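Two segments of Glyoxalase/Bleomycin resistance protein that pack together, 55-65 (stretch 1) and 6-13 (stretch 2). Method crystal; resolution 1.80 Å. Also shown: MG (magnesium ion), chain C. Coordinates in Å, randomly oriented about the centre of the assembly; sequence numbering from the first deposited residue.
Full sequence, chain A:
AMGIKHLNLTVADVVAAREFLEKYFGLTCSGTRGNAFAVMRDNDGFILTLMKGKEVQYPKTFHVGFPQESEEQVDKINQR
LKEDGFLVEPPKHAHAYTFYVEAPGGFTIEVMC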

# COMPACT_ATOMS: atom_id res chain seq x y z
N GLU A 55 9.05 -22.91 9.50
CA GLU A 55 8.07 -23.43 10.44
C GLU A 55 7.66 -22.40 11.49
O GLU A 55 7.75 -22.62 12.71
CB GLU A 55 8.64 -24.65 11.11
CG GLU A 55 7.62 -25.70 11.28
CD GLU A 55 8.19 -26.85 12.01
OE1 GLU A 55 7.80 -27.02 13.18
OE2 GLU A 55 9.04 -27.55 11.42
N VAL A 56 7.19 -21.28 10.98
CA VAL A 56 6.88 -20.14 11.81
C VAL A 56 5.54 -20.30 12.52
O VAL A 56 4.50 -20.47 11.87
CB VAL A 56 6.88 -18.85 10.97
CG1 VAL A 56 6.33 -17.70 11.78
CG2 VAL A 56 8.30 -18.56 10.47
N GLN A 57 5.57 -20.26 13.85
CA GLN A 57 4.34 -20.30 14.64
C GLN A 57 4.44 -19.37 15.85
O GLN A 57 5.46 -19.33 16.52
CB GLN A 57 3.98 -21.73 15.07
CG GLN A 57 2.47 -21.89 15.33
CD GLN A 57 1.62 -20.99 14.41
OE1 GLN A 57 1.18 -19.90 14.81
NE2 GLN A 57 1.42 -21.43 13.16
N TYR A 58 3.38 -18.60 16.09
CA TYR A 58 3.32 -17.73 17.26
C TYR A 58 2.33 -18.25 18.30
O TYR A 58 1.39 -18.95 17.94
CB TYR A 58 2.96 -16.30 16.84
CG TYR A 58 4.10 -15.60 16.16
CD1 TYR A 58 5.05 -14.91 16.92
CD2 TYR A 58 4.24 -15.65 14.77
CE1 TYR A 58 6.10 -14.27 16.29
CE2 TYR A 58 5.29 -15.02 14.14
CZ TYR A 58 6.23 -14.34 14.91
OH TYR A 58 7.28 -13.71 14.31
N PRO A 59 2.54 -17.91 19.59
CA PRO A 59 1.52 -18.25 20.57
C PRO A 59 0.18 -17.69 20.12
O PRO A 59 0.14 -16.65 19.46
CB PRO A 59 2.00 -17.56 21.86
CG PRO A 59 3.46 -17.39 21.69
CD PRO A 59 3.70 -17.22 20.19
N LYS A 60 -0.89 -18.40 20.47
CA LYS A 60 -2.23 -18.11 19.97
C LYS A 60 -2.69 -16.69 20.26
O LYS A 60 -3.32 -16.04 19.42
CB LYS A 60 -3.23 -19.13 20.53
CG LYS A 60 -2.72 -19.88 21.77
CD LYS A 60 -1.89 -21.14 21.44
CE LYS A 60 -0.36 -20.94 21.51
NZ LYS A 60 0.20 -20.58 22.87
N THR A 61 -2.32 -16.17 21.43
CA THR A 61 -2.72 -14.80 21.79
C THR A 61 -1.71 -13.71 21.40
O THR A 61 -1.95 -12.54 21.71
CB THR A 61 -3.07 -14.69 23.28
OG1 THR A 61 -1.95 -15.14 24.06
CG2 THR A 61 -4.27 -15.54 23.59
N PHE A 62 -0.61 -14.08 20.74
CA PHE A 62 0.34 -13.06 20.27
C PHE A 62 -0.31 -12.18 19.20
O PHE A 62 -0.98 -12.69 18.30
CB PHE A 62 1.65 -13.67 19.74
CG PHE A 62 2.55 -12.66 19.06
CD1 PHE A 62 3.38 -11.83 19.82
CD2 PHE A 62 2.55 -12.51 17.67
CE1 PHE A 62 4.20 -10.88 19.21
CE2 PHE A 62 3.37 -11.56 17.03
CZ PHE A 62 4.20 -10.75 17.80
N HIS A 63 -0.13 -10.87 19.30
CA HIS A 63 -0.54 -9.98 18.20
C HIS A 63 0.20 -8.65 18.21
O HIS A 63 0.79 -8.25 19.22
CB HIS A 63 -2.07 -9.77 18.13
CG HIS A 63 -2.71 -9.35 19.42
ND1 HIS A 63 -3.26 -10.25 20.30
CD2 HIS A 63 -2.91 -8.13 19.96
CE1 HIS A 63 -3.77 -9.61 21.33
NE2 HIS A 63 -3.57 -8.31 21.15
N VAL A 64 0.18 -8.00 17.05
CA VAL A 64 0.73 -6.66 16.86
C VAL A 64 -0.41 -5.68 16.63
O VAL A 64 -1.26 -5.92 15.76
CB VAL A 64 1.68 -6.63 15.64
CG1 VAL A 64 2.33 -5.26 15.51
CG2 VAL A 64 2.76 -7.70 15.80
N GLY A 65 -0.43 -4.58 17.38
CA GLY A 65 -1.57 -3.67 17.34
C GLY A 65 -1.32 -2.33 16.65
O GLY A 65 -0.29 -1.68 16.89
MG MG C . -4.02 -6.46 22.28
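Stretch 2, residues 6-13: HLNLTVAD

How does stretch 2 run past stretch 1? Residues His6 to Val11 form an extended strand, and Ala12 and Asp13 leave it, Asp13 taking the N-cap position of a helix that begins just beyond. Stretch 1 is mostly loop, becoming strand by Val64 and Gly65. The two stretches run in roughly opposite senses: Val56, near the start of stretch 1, lies by Ala12, with their CA atoms 5.9 Å apart, while Val64, near its end, lies over Leu7, CA to CA 9.7 Å. The wider gap at the Leu7 end is spanned by side chains, whereas at the Ala12 end a side chain of stretch 1 reaches the backbone itself.

What does Val56 press against? Its CA-to-CB bond points toward stretch 2, and its two methyls settle on the backbone around Thr10 and Val11. CG1 of Val56 lies 3.7 Å from O of Thr10, and CG2 of Val56 is 3.8 Å from C of Val11 and 4.0 Å from N of Ala12. The same Val56 CG2 also meets the methyl CG2 of Thr10 at 3.8 Å. The CA-to-CB bond of Val11 points away from stretch 1, so here the bump is the valine of stretch 1 and the surface that receives it is largely main chain.

How is the ring of Tyr58 held? With chi1 in the m well, the side chain reaches out to stretch 2 and ends in a short hydrogen bond, OH of Tyr58 giving its proton to O of Thr10 at 2.6 Å. That oxygen lies at the ring edge, near the ring plane, in line with a bond made by the phenol tip. N of Thr10 is also close to the Tyr58 OH, at 2.9 Å, so the hydroxyl is set closely against the strand backbone. The tip is packed by carbon as well: Tyr58 OH lies 3.6 Å from CB of Thr10 and 3.3 Å from CD1 of Leu9.

Which bump rests against both aromatic rings? Leu9 does, although its CA-to-CB bond points sideways; the end of the side chain comes nearer and places CD1 of Leu9 3.8 Å from CZ of Tyr58 and 3.9 Å from CE2 of Phe62. One methyl thus touches both rings. Stretch 1 brings them together through a type I turn from Pro59 to Phe62, closed by N of Phe62 bonding to O of Pro59 at 3.0 Å. Beyond Phe62, methyl meets methyl, CG2 of Val64 and CD2 of Leu7 touching at 4.0 Å.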

# COMPACT_ATOMS: atom_id res chain seq x y z
N HIS A 6 11.77 -1.28 18.12
CA HIS A 6 12.05 -2.29 17.10
C HIS A 6 11.37 -3.62 17.42
O HIS A 6 11.32 -4.06 18.59
CB HIS A 6 13.56 -2.49 17.01
CG HIS A 6 14.00 -3.58 16.08
ND1 HIS A 6 13.51 -3.72 14.80
CD2 HIS A 6 14.92 -4.56 16.23
CE1 HIS A 6 14.09 -4.75 14.21
NE2 HIS A 6 14.96 -5.28 15.06
N LEU A 7 10.83 -4.26 16.38
CA LEU A 7 10.36 -5.64 16.47
C LEU A 7 10.94 -6.36 15.27
O LEU A 7 10.81 -5.88 14.14
CB LEU A 7 8.82 -5.69 16.42
CG LEU A 7 8.12 -7.05 16.54
CD1 LEU A 7 8.24 -7.56 17.98
CD2 LEU A 7 6.64 -6.94 16.15
N ASN A 8 11.62 -7.47 15.51
CA ASN A 8 11.98 -8.38 14.42
C ASN A 8 10.95 -9.50 14.42
O ASN A 8 10.90 -10.31 15.35
CB ASN A 8 13.38 -8.94 14.58
CG ASN A 8 13.83 -9.71 13.35
OD1 ASN A 8 14.08 -10.93 13.42
ND2 ASN A 8 13.94 -9.03 12.22
N LEU A 9 10.10 -9.47 13.40
CA LEU A 9 8.99 -10.39 13.28
C LEU A 9 9.32 -11.45 12.27
O LEU A 9 9.43 -11.17 11.07
CB LEU A 9 7.77 -9.61 12.82
CG LEU A 9 6.42 -10.30 12.89
CD1 LEU A 9 6.03 -10.62 14.34
CD2 LEU A 9 5.42 -9.35 12.27
N THR A 10 9.54 -12.68 12.76
CA THR A 10 9.79 -13.81 11.89
C THR A 10 8.50 -14.14 11.14
O THR A 10 7.41 -14.20 11.75
CB THR A 10 10.26 -15.03 12.68
OG1 THR A 10 11.25 -14.64 13.65
CG2 THR A 10 10.87 -16.08 11.74
N VAL A 11 8.60 -14.30 9.82
CA VAL A 11 7.45 -14.64 8.98
C VAL A 11 7.73 -15.77 7.98
O VAL A 11 8.88 -16.08 7.63
CB VAL A 11 6.88 -13.41 8.24
CG1 VAL A 11 6.37 -12.35 9.22
CG2 VAL A 11 7.94 -12.82 7.30
N ALA A 12 6.64 -16.39 7.52
CA ALA A 12 6.69 -17.45 6.53
C ALA A 12 7.03 -16.90 5.15
O ALA A 12 7.60 -17.59 4.32
CB ALA A 12 5.35 -18.19 6.48
N ASP A 13 6.67 -15.64 4.90
CA ASP A 13 6.81 -15.07 3.57
C ASP A 13 6.94 -13.58 3.75
O ASP A 13 5.95 -12.91 4.08
CB ASP A 13 5.56 -15.41 2.74
CG ASP A 13 5.62 -14.88 1.31
OD1 ASP A 13 6.43 -13.96 1.01
OD2 ASP A 13 4.84 -15.39 0.48
O HOH W 1 -6.01 -7.16 22.18
O HOH W 2 -3.60 -7.49 24.47